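Local coordinates for protein NanS-p (Escherichia phage vB_EcoP_24B, PDB 6YP6) that belongs to a phage-encoded carbohydrate esterase and probably binds carbohydrate, folding as two packed antiparallel beta sheets, at residues T4-L9 / L56-G61; D34-G39 / D149-T154; Q72-F77 / I209-V214; M90-P95 / L194-I199; H153-R158 / P169-Q174. One frame throughout, in Å; residues are numbered along the deposited sequence.

Contact 1. Residues T4-L9 / L56-G61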
# COMPACT_ATOMS: atom_id res chain seq x y z
N THR A 4 -4.54 14.77 7.54
CA THR A 4 -3.99 13.43 7.63
C THR A 4 -5.04 12.51 8.22
O THR A 4 -5.46 12.69 9.37
CB THR A 4 -2.74 13.44 8.50
OG1 THR A 4 -1.76 14.30 7.91
CG2 THR A 4 -2.17 12.05 8.65
N LEU A 5 -5.47 11.52 7.44
CA LEU A 5 -6.34 10.48 7.97
C LEU A 5 -5.55 9.50 8.83
O LEU A 5 -5.99 9.08 9.90
CB LEU A 5 -7.05 9.78 6.82
CG LEU A 5 -8.04 8.71 7.23
CD1 LEU A 5 -9.22 9.34 7.94
CD2 LEU A 5 -8.49 7.91 6.05
N LEU A 6 -4.37 9.12 8.35
CA LEU A 6 -3.49 8.24 9.10
C LEU A 6 -2.07 8.45 8.57
O LEU A 6 -1.88 8.81 7.41
CB LEU A 6 -3.89 6.76 8.96
CG LEU A 6 -3.81 6.15 7.56
CD1 LEU A 6 -2.47 5.48 7.31
CD2 LEU A 6 -4.95 5.17 7.33
N SER A 7 -1.09 8.20 9.43
CA SER A 7 0.29 8.25 8.98
C SER A 7 1.20 7.40 9.85
O SER A 7 0.94 7.18 11.03
CB SER A 7 0.81 9.69 8.92
OG SER A 7 0.88 10.23 10.21
N TYR A 8 2.25 6.91 9.21
CA TYR A 8 3.44 6.38 9.85
C TYR A 8 4.64 7.13 9.27
O TYR A 8 4.77 7.21 8.04
CB TYR A 8 3.66 4.88 9.61
CG TYR A 8 5.02 4.46 10.13
CD1 TYR A 8 5.24 4.32 11.49
CD2 TYR A 8 6.10 4.28 9.28
CE1 TYR A 8 6.47 4.00 11.99
CE2 TYR A 8 7.34 3.96 9.77
CZ TYR A 8 7.53 3.81 11.13
OH TYR A 8 8.79 3.49 11.58
N LEU A 9 5.52 7.63 10.13
CA LEU A 9 6.78 8.25 9.72
C LEU A 9 7.91 7.61 10.52
O LEU A 9 7.87 7.60 11.76
CB LEU A 9 6.77 9.76 9.97
CG LEU A 9 6.06 10.64 8.94
CD1 LEU A 9 4.56 10.49 9.03
CD2 LEU A 9 6.49 12.10 9.09
N LEU A 56 1.03 -4.80 9.14
CA LEU A 56 0.83 -3.55 9.85
C LEU A 56 -0.59 -3.10 9.58
O LEU A 56 -1.05 -3.17 8.45
CB LEU A 56 1.78 -2.48 9.33
CG LEU A 56 3.25 -2.88 9.22
CD1 LEU A 56 4.03 -1.73 8.62
CD2 LEU A 56 3.83 -3.28 10.56
N GLU A 57 -1.29 -2.62 10.61
CA GLU A 57 -2.67 -2.20 10.46
C GLU A 57 -2.91 -0.86 11.14
O GLU A 57 -2.39 -0.60 12.23
CB GLU A 57 -3.67 -3.22 11.07
CG GLU A 57 -3.55 -4.60 10.47
CD GLU A 57 -4.37 -5.63 11.21
OE1 GLU A 57 -5.39 -5.28 11.83
OE2 GLU A 57 -4.02 -6.83 11.14
N TYR A 58 -3.77 -0.05 10.53
CA TYR A 58 -4.24 1.18 11.14
C TYR A 58 -5.75 1.26 10.95
O TYR A 58 -6.27 0.93 9.88
CB TYR A 58 -3.55 2.41 10.52
CG TYR A 58 -3.73 3.66 11.34
CD1 TYR A 58 -4.89 4.42 11.24
CD2 TYR A 58 -2.77 4.06 12.25
CE1 TYR A 58 -5.07 5.58 12.01
CE2 TYR A 58 -2.94 5.20 13.04
CZ TYR A 58 -4.10 5.96 12.90
OH TYR A 58 -4.27 7.09 13.68
N ALA A 59 -6.44 1.74 11.98
CA ALA A 59 -7.88 1.97 11.96
C ALA A 59 -8.19 3.21 11.11
O ALA A 59 -8.09 4.34 11.58
CB ALA A 59 -8.38 2.15 13.39
N ALA A 60 -8.55 2.96 9.85
CA ALA A 60 -8.67 3.99 8.82
C ALA A 60 -10.09 4.47 8.58
O ALA A 60 -10.28 5.44 7.83
CB ALA A 60 -8.10 3.44 7.50
N GLY A 61 -11.09 3.81 9.17
CA GLY A 61 -12.46 4.10 8.83
C GLY A 61 -12.83 3.64 7.43
O GLY A 61 -12.09 2.91 6.77
O HOH W 1 -4.66 9.57 13.06

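Contact 2. Residues D34-G39 / D149-T154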
# COMPACT_ATOMS: atom_id res chain seq x y z
N ASP A 34 19.24 5.31 7.36
CA ASP A 34 19.41 5.30 5.91
C ASP A 34 19.57 6.76 5.51
O ASP A 34 18.68 7.57 5.78
CB ASP A 34 18.21 4.66 5.19
CG ASP A 34 18.46 4.47 3.70
OD1 ASP A 34 18.58 5.49 2.98
OD2 ASP A 34 18.54 3.31 3.24
N ALA A 35 20.69 7.09 4.88
CA ALA A 35 21.00 8.49 4.62
C ALA A 35 19.94 9.17 3.75
O ALA A 35 19.81 10.40 3.80
CB ALA A 35 22.38 8.61 3.98
N GLU A 36 19.22 8.41 2.93
CA GLU A 36 18.20 8.97 2.06
C GLU A 36 16.79 8.81 2.61
O GLU A 36 15.83 9.23 1.96
CB GLU A 36 18.32 8.36 0.66
CG GLU A 36 19.58 8.79 -0.07
CD GLU A 36 19.75 8.09 -1.40
OE1 GLU A 36 19.20 6.99 -1.58
OE2 GLU A 36 20.44 8.65 -2.28
N GLY A 37 16.64 8.22 3.80
CA GLY A 37 15.38 8.29 4.50
C GLY A 37 15.14 9.68 5.05
O GLY A 37 16.07 10.46 5.25
N THR A 38 13.87 10.01 5.28
CA THR A 38 13.55 11.29 5.90
C THR A 38 14.12 11.31 7.31
O THR A 38 13.96 10.36 8.08
CB THR A 38 12.03 11.51 5.90
OG1 THR A 38 11.56 11.52 4.55
CG2 THR A 38 11.68 12.82 6.58
N GLY A 39 14.82 12.39 7.65
CA GLY A 39 15.52 12.43 8.91
C GLY A 39 16.61 11.39 9.06
O GLY A 39 17.06 11.13 10.18
N ASP A 149 15.63 -2.21 -8.64
CA ASP A 149 16.81 -1.67 -7.99
C ASP A 149 16.56 -1.63 -6.49
O ASP A 149 15.51 -2.05 -5.99
CB ASP A 149 17.19 -0.30 -8.58
CG ASP A 149 16.19 0.79 -8.30
OD1 ASP A 149 15.49 0.75 -7.27
OD2 ASP A 149 16.14 1.73 -9.14
N ASN A 150 17.57 -1.16 -5.77
CA ASN A 150 17.50 -1.00 -4.32
C ASN A 150 17.50 0.49 -3.94
O ASN A 150 17.99 0.87 -2.87
CB ASN A 150 18.62 -1.79 -3.64
CG ASN A 150 18.42 -3.36 -3.74
OD1 ASN A 150 17.46 -3.88 -4.29
ND2 ASN A 150 19.38 -4.10 -3.19
N GLU A 151 16.92 1.34 -4.78
CA GLU A 151 16.80 2.76 -4.51
C GLU A 151 15.46 3.06 -3.84
O GLU A 151 14.54 2.24 -3.84
CB GLU A 151 16.88 3.55 -5.82
CG GLU A 151 18.17 3.38 -6.58
CD GLU A 151 19.35 3.84 -5.78
OE1 GLU A 151 19.34 5.00 -5.33
OE2 GLU A 151 20.27 3.03 -5.57
N TRP A 152 15.35 4.26 -3.30
CA TRP A 152 14.07 4.74 -2.80
C TRP A 152 13.11 5.01 -3.95
O TRP A 152 13.50 5.51 -5.02
CB TRP A 152 14.26 6.01 -1.97
CG TRP A 152 14.86 5.77 -0.64
CD1 TRP A 152 16.16 5.90 -0.27
CD2 TRP A 152 14.16 5.31 0.52
NE1 TRP A 152 16.32 5.56 1.06
CE2 TRP A 152 15.10 5.18 1.56
CE3 TRP A 152 12.83 4.97 0.77
CZ2 TRP A 152 14.75 4.74 2.83
CZ3 TRP A 152 12.49 4.54 2.03
CH2 TRP A 152 13.44 4.43 3.05
N HIS A 153 11.83 4.73 -3.69
CA HIS A 153 10.74 4.99 -4.61
C HIS A 153 9.56 5.56 -3.85
O HIS A 153 9.43 5.36 -2.63
CB HIS A 153 10.31 3.72 -5.35
CG HIS A 153 11.40 3.17 -6.20
ND1 HIS A 153 11.69 3.68 -7.45
CD2 HIS A 153 12.34 2.23 -5.96
CE1 HIS A 153 12.75 3.06 -7.94
NE2 HIS A 153 13.15 2.16 -7.06
N THR A 154 8.68 6.24 -4.57
CA THR A 154 7.42 6.70 -4.02
C THR A 154 6.27 6.14 -4.83
O THR A 154 6.36 5.96 -6.05
CB THR A 154 7.34 8.23 -3.96
OG1 THR A 154 7.41 8.78 -5.29
CG2 THR A 154 8.45 8.80 -3.11
O HOH W 2 17.75 5.95 -3.35
O HOH W 3 20.18 8.32 -5.00

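Contact 3. Residues Q72-F77 / I209-V214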
# COMPACT_ATOMS: atom_id res chain seq x y z
N GLN A 72 -5.07 11.23 -1.18
CA GLN A 72 -4.11 10.25 -1.65
C GLN A 72 -3.81 9.21 -0.58
O GLN A 72 -3.88 9.49 0.62
CB GLN A 72 -2.78 10.91 -2.05
CG GLN A 72 -2.86 11.93 -3.16
CD GLN A 72 -1.50 12.20 -3.76
OE1 GLN A 72 -0.47 12.08 -3.09
NE2 GLN A 72 -1.49 12.53 -5.03
N ILE A 73 -3.48 8.01 -1.04
CA ILE A 73 -2.82 6.97 -0.25
C ILE A 73 -1.38 6.95 -0.75
O ILE A 73 -1.16 6.85 -1.96
CB ILE A 73 -3.47 5.60 -0.51
CG1 ILE A 73 -4.98 5.62 -0.23
CG2 ILE A 73 -2.76 4.51 0.29
CD1 ILE A 73 -5.70 4.36 -0.68
N ARG A 74 -0.40 7.05 0.15
CA ARG A 74 0.99 7.18 -0.30
C ARG A 74 1.95 6.38 0.57
O ARG A 74 1.71 6.13 1.76
CB ARG A 74 1.46 8.64 -0.37
CG ARG A 74 1.34 9.41 0.90
CD ARG A 74 2.00 10.76 0.74
NE ARG A 74 1.85 11.64 1.90
CZ ARG A 74 2.68 11.66 2.95
NH1 ARG A 74 3.71 10.84 3.02
NH2 ARG A 74 2.45 12.52 3.93
N CYS A 75 3.07 6.00 -0.04
CA CYS A 75 4.15 5.33 0.66
C CYS A 75 5.47 5.63 -0.04
O CYS A 75 5.55 5.60 -1.26
CB CYS A 75 3.91 3.82 0.65
SG CYS A 75 5.19 2.78 1.41
N ARG A 76 6.51 5.87 0.76
CA ARG A 76 7.88 5.95 0.27
C ARG A 76 8.64 4.77 0.86
O ARG A 76 8.61 4.55 2.08
CB ARG A 76 8.51 7.29 0.65
CG ARG A 76 9.95 7.44 0.17
CD ARG A 76 10.43 8.88 0.17
NE ARG A 76 11.75 9.02 -0.45
CZ ARG A 76 12.92 9.04 0.20
NH1 ARG A 76 12.98 8.94 1.53
NH2 ARG A 76 14.04 9.18 -0.48
N PHE A 77 9.32 4.01 -0.01
CA PHE A 77 9.88 2.72 0.37
C PHE A 77 11.11 2.43 -0.47
O PHE A 77 11.31 3.00 -1.54
CB PHE A 77 8.83 1.59 0.20
CG PHE A 77 8.51 1.31 -1.24
CD1 PHE A 77 7.59 2.09 -1.92
CD2 PHE A 77 9.17 0.31 -1.93
CE1 PHE A 77 7.33 1.87 -3.27
CE2 PHE A 77 8.91 0.09 -3.27
CZ PHE A 77 7.99 0.86 -3.94
N ILE A 209 10.68 1.17 4.94
CA ILE A 209 9.58 2.12 4.82
C ILE A 209 10.01 3.44 5.44
O ILE A 209 10.43 3.49 6.60
CB ILE A 209 8.31 1.59 5.50
CG1 ILE A 209 7.89 0.24 4.94
CG2 ILE A 209 7.20 2.63 5.44
CD1 ILE A 209 7.47 0.28 3.55
N ASP A 210 9.88 4.52 4.67
CA ASP A 210 10.09 5.88 5.15
C ASP A 210 8.80 6.42 5.76
O ASP A 210 8.81 6.97 6.87
CB ASP A 210 10.53 6.74 3.97
CG ASP A 210 11.16 8.05 4.38
OD1 ASP A 210 11.92 8.06 5.38
OD2 ASP A 210 10.99 9.05 3.65
N SER A 211 7.70 6.28 5.03
CA SER A 211 6.41 6.77 5.47
C SER A 211 5.30 6.03 4.75
O SER A 211 5.49 5.49 3.65
CB SER A 211 6.29 8.27 5.19
OG SER A 211 6.37 8.52 3.80
N ILE A 212 4.13 6.02 5.39
CA ILE A 212 2.86 5.58 4.82
C ILE A 212 1.84 6.61 5.28
O ILE A 212 1.84 6.98 6.46
CB ILE A 212 2.42 4.21 5.36
CG1 ILE A 212 3.46 3.13 5.07
CG2 ILE A 212 1.05 3.81 4.80
CD1 ILE A 212 3.26 1.87 5.87
N ALA A 213 0.97 7.07 4.39
CA ALA A 213 -0.05 8.01 4.84
C ALA A 213 -1.29 7.94 3.96
O ALA A 213 -1.22 7.55 2.79
CB ALA A 213 0.45 9.46 4.84
N VAL A 214 -2.42 8.33 4.54
CA VAL A 214 -3.61 8.68 3.78
C VAL A 214 -3.93 10.11 4.12
O VAL A 214 -4.03 10.46 5.31
CB VAL A 214 -4.80 7.74 4.05
CG1 VAL A 214 -5.99 8.17 3.21
CG2 VAL A 214 -4.42 6.30 3.76
O HOH W 4 4.50 8.57 1.73

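Contact 4. Residues M90-P95 / L194-I199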
# COMPACT_ATOMS: atom_id res chain seq x y z
N MET A 90 5.21 -6.14 -1.02
CA MET A 90 4.15 -5.88 -0.04
C MET A 90 2.87 -5.52 -0.78
O MET A 90 2.88 -5.21 -1.97
CB MET A 90 4.57 -4.76 0.91
CG MET A 90 4.77 -3.41 0.25
SD MET A 90 5.53 -2.28 1.41
CE MET A 90 6.01 -0.97 0.30
N ALA A 91 1.79 -5.55 -0.03
CA ALA A 91 0.47 -5.17 -0.49
C ALA A 91 -0.19 -4.22 0.50
O ALA A 91 0.08 -4.26 1.71
CB ALA A 91 -0.44 -6.41 -0.65
N PHE A 92 -1.10 -3.41 -0.03
CA PHE A 92 -1.94 -2.47 0.70
C PHE A 92 -3.39 -2.85 0.44
O PHE A 92 -3.85 -2.80 -0.70
CB PHE A 92 -1.73 -1.03 0.19
CG PHE A 92 -0.33 -0.54 0.35
CD1 PHE A 92 0.65 -0.86 -0.58
CD2 PHE A 92 0.04 0.24 1.44
CE1 PHE A 92 1.96 -0.43 -0.41
CE2 PHE A 92 1.36 0.66 1.61
CZ PHE A 92 2.31 0.34 0.67
N TYR A 93 -4.11 -3.23 1.50
CA TYR A 93 -5.52 -3.57 1.41
C TYR A 93 -6.31 -2.66 2.34
O TYR A 93 -5.98 -2.52 3.52
CB TYR A 93 -5.79 -5.01 1.85
CG TYR A 93 -5.00 -6.05 1.15
CD1 TYR A 93 -5.17 -6.27 -0.19
CD2 TYR A 93 -4.08 -6.83 1.86
CE1 TYR A 93 -4.41 -7.25 -0.84
CE2 TYR A 93 -3.34 -7.80 1.23
CZ TYR A 93 -3.51 -7.99 -0.11
OH TYR A 93 -2.76 -8.99 -0.73
N TRP A 94 -7.38 -2.08 1.82
CA TRP A 94 -8.26 -1.22 2.63
C TRP A 94 -9.71 -1.61 2.32
O TRP A 94 -10.40 -0.92 1.55
CB TRP A 94 -8.00 0.26 2.36
CG TRP A 94 -8.74 1.21 3.24
CD1 TRP A 94 -9.61 0.94 4.27
CD2 TRP A 94 -8.68 2.63 3.13
NE1 TRP A 94 -10.10 2.11 4.79
CE2 TRP A 94 -9.54 3.16 4.11
CE3 TRP A 94 -7.99 3.51 2.29
CZ2 TRP A 94 -9.72 4.53 4.27
CZ3 TRP A 94 -8.16 4.85 2.45
CH2 TRP A 94 -9.02 5.36 3.43
N PRO A 95 -10.18 -2.70 2.91
CA PRO A 95 -11.60 -3.05 2.78
C PRO A 95 -12.42 -2.05 3.57
O PRO A 95 -11.98 -1.58 4.62
CB PRO A 95 -11.68 -4.46 3.40
CG PRO A 95 -10.40 -4.68 4.13
CD PRO A 95 -9.44 -3.61 3.81
N LEU A 194 -6.59 -0.09 7.15
CA LEU A 194 -5.54 -0.23 6.16
C LEU A 194 -4.58 -1.31 6.65
O LEU A 194 -4.08 -1.24 7.77
CB LEU A 194 -4.79 1.09 5.97
CG LEU A 194 -3.62 1.03 5.00
CD1 LEU A 194 -4.09 0.73 3.57
CD2 LEU A 194 -2.84 2.35 5.03
N HIS A 195 -4.36 -2.31 5.81
CA HIS A 195 -3.48 -3.44 6.09
C HIS A 195 -2.32 -3.40 5.11
O HIS A 195 -2.53 -3.34 3.89
CB HIS A 195 -4.19 -4.75 5.87
CG HIS A 195 -5.45 -4.89 6.62
ND1 HIS A 195 -5.56 -5.64 7.76
CD2 HIS A 195 -6.67 -4.38 6.37
CE1 HIS A 195 -6.81 -5.58 8.20
NE2 HIS A 195 -7.50 -4.82 7.37
N VAL A 196 -1.11 -3.41 5.64
CA VAL A 196 0.10 -3.46 4.84
C VAL A 196 0.80 -4.76 5.21
O VAL A 196 1.01 -5.04 6.39
CB VAL A 196 1.00 -2.25 5.13
CG1 VAL A 196 2.15 -2.21 4.15
CG2 VAL A 196 0.20 -0.96 5.07
N THR A 197 1.13 -5.57 4.21
CA THR A 197 1.61 -6.92 4.50
C THR A 197 2.54 -7.41 3.41
O THR A 197 2.40 -7.01 2.26
CB THR A 197 0.41 -7.88 4.65
OG1 THR A 197 0.87 -9.21 4.90
CG2 THR A 197 -0.47 -7.90 3.40
N ASP A 198 3.44 -8.33 3.75
CA ASP A 198 4.22 -9.01 2.71
C ASP A 198 3.54 -10.28 2.18
O ASP A 198 4.17 -11.00 1.41
CB ASP A 198 5.67 -9.27 3.12
CG ASP A 198 5.83 -10.39 4.13
OD1 ASP A 198 4.90 -10.61 4.92
OD2 ASP A 198 6.91 -11.05 4.12
N ILE A 199 2.26 -10.50 2.53
CA ILE A 199 1.35 -11.38 1.80
C ILE A 199 1.53 -12.86 2.15
O ILE A 199 0.56 -13.54 2.52
CB ILE A 199 1.46 -11.18 0.27
CG1 ILE A 199 1.26 -9.71 -0.13
CG2 ILE A 199 0.45 -12.08 -0.45
CD1 ILE A 199 1.65 -9.43 -1.58

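Contact 5. Residues H153-R158 / P169-Q174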
# COMPACT_ATOMS: atom_id res chain seq x y z
N HIS A 153 11.83 4.73 -3.69
CA HIS A 153 10.74 4.99 -4.61
C HIS A 153 9.56 5.56 -3.85
O HIS A 153 9.43 5.36 -2.63
CB HIS A 153 10.31 3.72 -5.35
CG HIS A 153 11.40 3.17 -6.20
ND1 HIS A 153 11.69 3.68 -7.45
CD2 HIS A 153 12.34 2.23 -5.96
CE1 HIS A 153 12.75 3.06 -7.94
NE2 HIS A 153 13.15 2.16 -7.06
N THR A 154 8.68 6.24 -4.57
CA THR A 154 7.42 6.70 -4.02
C THR A 154 6.27 6.14 -4.83
O THR A 154 6.36 5.96 -6.05
CB THR A 154 7.34 8.23 -3.96
OG1 THR A 154 7.41 8.78 -5.29
CG2 THR A 154 8.45 8.80 -3.11
N LEU A 155 5.17 5.88 -4.13
CA LEU A 155 3.96 5.38 -4.76
C LEU A 155 2.78 6.09 -4.12
O LEU A 155 2.71 6.17 -2.90
CB LEU A 155 3.84 3.86 -4.54
CG LEU A 155 2.58 3.20 -5.10
CD1 LEU A 155 2.49 3.37 -6.60
CD2 LEU A 155 2.56 1.71 -4.73
N ALA A 156 1.87 6.61 -4.92
CA ALA A 156 0.65 7.20 -4.40
C ALA A 156 -0.51 6.79 -5.29
O ALA A 156 -0.33 6.44 -6.46
CB ALA A 156 0.75 8.72 -4.30
N PHE A 157 -1.70 6.85 -4.70
CA PHE A 157 -2.96 6.60 -5.39
C PHE A 157 -3.82 7.82 -5.10
O PHE A 157 -4.21 8.05 -3.96
CB PHE A 157 -3.60 5.32 -4.88
CG PHE A 157 -2.74 4.13 -5.13
CD1 PHE A 157 -2.77 3.49 -6.36
CD2 PHE A 157 -1.83 3.70 -4.19
CE1 PHE A 157 -1.95 2.41 -6.62
CE2 PHE A 157 -1.01 2.61 -4.44
CZ PHE A 157 -1.07 1.97 -5.67
N ARG A 158 -4.07 8.62 -6.14
CA ARG A 158 -4.75 9.90 -6.01
C ARG A 158 -6.23 9.75 -6.35
O ARG A 158 -6.58 9.28 -7.44
CB ARG A 158 -4.11 10.96 -6.90
CG ARG A 158 -4.65 12.36 -6.65
CD ARG A 158 -3.89 13.46 -7.43
NE ARG A 158 -4.08 13.29 -8.87
CZ ARG A 158 -3.12 13.00 -9.75
NH1 ARG A 158 -1.84 12.89 -9.38
NH2 ARG A 158 -3.46 12.81 -11.01
N PRO A 169 -2.60 6.40 -10.29
CA PRO A 169 -1.37 6.01 -9.60
C PRO A 169 -0.28 7.02 -9.91
O PRO A 169 -0.22 7.54 -11.03
CB PRO A 169 -1.06 4.64 -10.19
CG PRO A 169 -1.61 4.72 -11.61
CD PRO A 169 -2.77 5.67 -11.57
N VAL A 170 0.55 7.31 -8.93
CA VAL A 170 1.66 8.25 -9.06
C VAL A 170 2.92 7.48 -8.69
O VAL A 170 3.07 7.04 -7.54
CB VAL A 170 1.48 9.50 -8.19
CG1 VAL A 170 2.51 10.54 -8.60
CG2 VAL A 170 0.07 10.05 -8.31
N ILE A 171 3.81 7.28 -9.65
CA ILE A 171 4.96 6.39 -9.53
C ILE A 171 6.20 7.26 -9.61
O ILE A 171 6.47 7.89 -10.65
CB ILE A 171 4.93 5.30 -10.60
CG1 ILE A 171 3.71 4.39 -10.35
CG2 ILE A 171 6.21 4.50 -10.61
CD1 ILE A 171 3.40 3.42 -11.48
N ASP A 172 6.95 7.34 -8.51
CA ASP A 172 8.15 8.18 -8.46
C ASP A 172 7.85 9.60 -8.95
O ASP A 172 8.63 10.21 -9.69
CB ASP A 172 9.31 7.53 -9.21
CG ASP A 172 9.88 6.34 -8.47
OD1 ASP A 172 9.72 6.27 -7.25
OD2 ASP A 172 10.50 5.47 -9.11
N GLY A 173 6.70 10.13 -8.52
CA GLY A 173 6.35 11.52 -8.79
C GLY A 173 5.70 11.78 -10.12
O GLY A 173 5.44 12.95 -10.44
N GLN A 174 5.43 10.75 -10.91
CA GLN A 174 4.80 10.93 -12.21
C GLN A 174 3.56 10.08 -12.32
O GLN A 174 3.58 8.88 -12.03
CB GLN A 174 5.79 10.55 -13.31
CG GLN A 174 5.36 10.91 -14.68
CD GLN A 174 6.52 10.84 -15.65
OE1 GLN A 174 7.52 11.55 -15.48
NE2 GLN A 174 6.42 9.97 -16.64
O HOH W 5 4.94 8.92 -6.45

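Contact 1. Residues T4-L9 / L56-G61
L6 lays its CB over one face of the Y58 ring in a CH-pi contact. The carbon stands 3.7 Å from the centroid of the Y58 ring and is offset toward the rim, where L6 CB comes within 3.4 Å of Y58 CD1. CG of L6 sits between its backbone N and carbonyl carbon (chi1 64°), and from there the CD2 branch continues to the methyl of A60, with L6 CD2 3.6 Å from A60 CB. The two larger side chains, L6 and Y58, come from opposite sides and pass alongside one another. L5 adds a van der Waals contact of its CD2 methyl with the backbone oxygen A60 O, at 3.5 Å.

Polar linkage is indirect. A water binds Y58 OH at 2.6 Å and makes a weak bond to L5 O at 3.5 Å, so it spans the two segments beside the tyrosine tip.

L5 and L6 both face V214 in a classic beta bulge, at a corner of strand 3-9, and this puts two consecutive leucines within reach of residues 58-60. Strands 3-9 and 55-59 belong to different sheets of the sandwich. The Y58 ring also meets that of W22, and L6 touches W22 as well. The direct contacts are thus dispersive and CH-pi in character, joining the sheets through the carbons of L6, Y58 and A60, with L5 against a backbone oxygen and hydrogen bonding confined to the water at the phenol.

Contact 2. Residues D34-G39 / D149-T154
W152 points its indole N-H at the carboxylate of D34. The bond from W152 NE1 to D34 OD1 is 3.0 Å long and nearly straight at 165°; it lies in the indole plane but reaches the oxygen from above the carboxylate, 59° out of that plane. E36 packs against the pyrrole part of the same ring, E36 CB lying 3.4 Å from W152 CD1, while E36 O stands over one face toward the rim.

D34 OD1 is gripped a second time: E36 N donates to the anti lone pair of D34 OD1, at 3.0 Å. This Asx turn, within the type I turn D34-G37, fixes the acceptor, and K78 pairs with the other oxygen, D34 OD2. R76 holds E36 O and makes a cation-pi contact with W152. On the tryptophan side D149 OD1 accepts from E151 N (2.9 Å), a second Asx turn, and from H153 NE2 (2.7 Å).

E36 OE1 and E151 OE1 approach to 4.2 Å. One water donates to both and accepts from W152 N. Two probably charged carboxylates would repel at this distance, and the bridging water probably offsets part of that cost at this surface contact.

Contact 3. Residues Q72-F77 / I209-V214
R74 lays its guanidinium flat over the methyl of A213, with A213 CB over the centre of the group and 3.7 Å from R74 CZ. CG of R74, set between the backbone N and the carbonyl carbon (chi1 57°), already lies 4.0 Å from A213 CB, and the extended chain beyond it carries the guanidinium over the methyl. S211 OG lies at the guanidinium edge near its plane, and a water joins the two, 2.7 Å from R74 NH1 and 2.8 Å from S211 OG. R74 NH2 is taken by E215 in a salt bridge.

R76 and D210 meet quite differently, their guanidinium and carboxylate planes 70° apart. R76 NH1 donates to D210 OD2 at 2.9 Å within its own plane, yet comes from above the carboxylate. T38 OG1 also binds D210 OD2, while R76 NH1 has a second acceptor in E36 O.

On the opposite face the contacts are apolar. I73 and V214 run alongside each other, and I209 CD1 reaches F77 CB at 3.8 Å and C75 SG at 4.0 Å. The backbones run antiparallel, with R74 and A213 a hydrogen-bonded pair; D210 and S211 both face R76, a classic beta bulge that shifts the register before F77.

Strand 71-79 has strand 152-159 along its other edge, strands 3-9 and 41-46 pair with strand 207-216, and I73, C75 and F77 pack on strand 88-95 of the second sheet.

Contact 4. Residues M90-P95 / L194-I199
Y93 O is met by several groups of the neighbouring strand. H195 N donates to Y93 O at 2.8 Å with an angle of 166°, L194 CA makes a CA-H...O contact with it, and the H195 ring turns its edge to the oxygen, H195 CD2 standing 3.5 Å from Y93 O. Farther along, T197 O accepts from A91 N at 2.8 Å and has M90 CA close by. Y93 N to H195 O and T197 N to A91 O complete the ladder.

This antiparallel pair lies in the interior of the seven-stranded sheet of the sandwich, strand 193-197 being flanked on its other side by strand 55-59 and strand 88-95 by strand 113-121. F92 and V196 share the face turned toward the other sheet, where M90 and F92 touch C75. The side chains of F92 and V196 rise from the sheet as neighbours, with F92 CD2 3.8 Å from V196 CG2.

On the other face Y93 crosses T197 at a slant, T197 CG2 lying 3.6 Å from Y93 CE2. I199 crosses Y93 at about a right angle and brings its CG1 within 3.7 Å of A91 CB. T197 OG1 stands anti to its backbone N (chi1 178°), accepts from I199 N at 3.0 Å in an ST turn, and is also bonded to W54 O. F189 stacks on Y93, while A190 O takes H195 NE2.

Contact 5. Residues H153-R158 / P169-Q174
The beta-hairpin of strands 152-159 and 166-171 sets H153-R158 antiparallel to P169-Q174, and at its far end the carboxylate of D172 clasps H153 and T154 with one oxygen each. H153 ND1 donates to D172 OD2 at 2.7 Å, meeting its syn lone pair, and the imidazole and carboxylate planes are nearly coplanar, 24° apart. T154 N reaches D172 OD1 at 2.9 Å, nearly in line with the C-O bond. The first torsion of D172 (chi1 -72°) places CG on the side of H153 and T154. In return D172 N donates to T154 O at 2.9 Å.

D172 and G173 are the central residues of a type I' turn from I171 to Q174, which reverses the chain into strand 174-180 and so adds a further strand beyond the hairpin to this sheet; strand 71-79 lies on the other edge of strand 152-159. A water links the two segments, bound to T154 OG1 at 2.7 Å and to G173 N, with a weak bond to V170 O.

Nearer the hairpin loop, A156 and V170 form a hydrogen-bonded pair, their CB atoms 4.0 Å apart on one face. R158 NH1 lies 3.6 Å from V170 CG2 as the two side chains cross, and NH1 also pairs with D175. On the other face L155 and I171 pack flank to flank, L155 CD1 being 4.1 Å from I171 CG1, and both touch F145.

Overall arrangement
From the N terminus, contact 1 closes the first loop and joins an early strand of one sheet to strand 55-59 of the other. Contact 2 opens inside that loop and closes at residues 149-154, tying the loop between strands 28-33 and 41-46 to the start of strand 152-159; it crosses contact 1, and contacts 3 and 4 as well. Contact 3 closes the long loop from strand 71-79 to strand 207-216; nested within it, contact 4 pairs two inner strands of the second sheet, and the two contacts pack face to face in the sandwich. Contact 5, a local hairpin nested inside both, shares H153 and T154 with contact 2 and extends the sheet of contact 3.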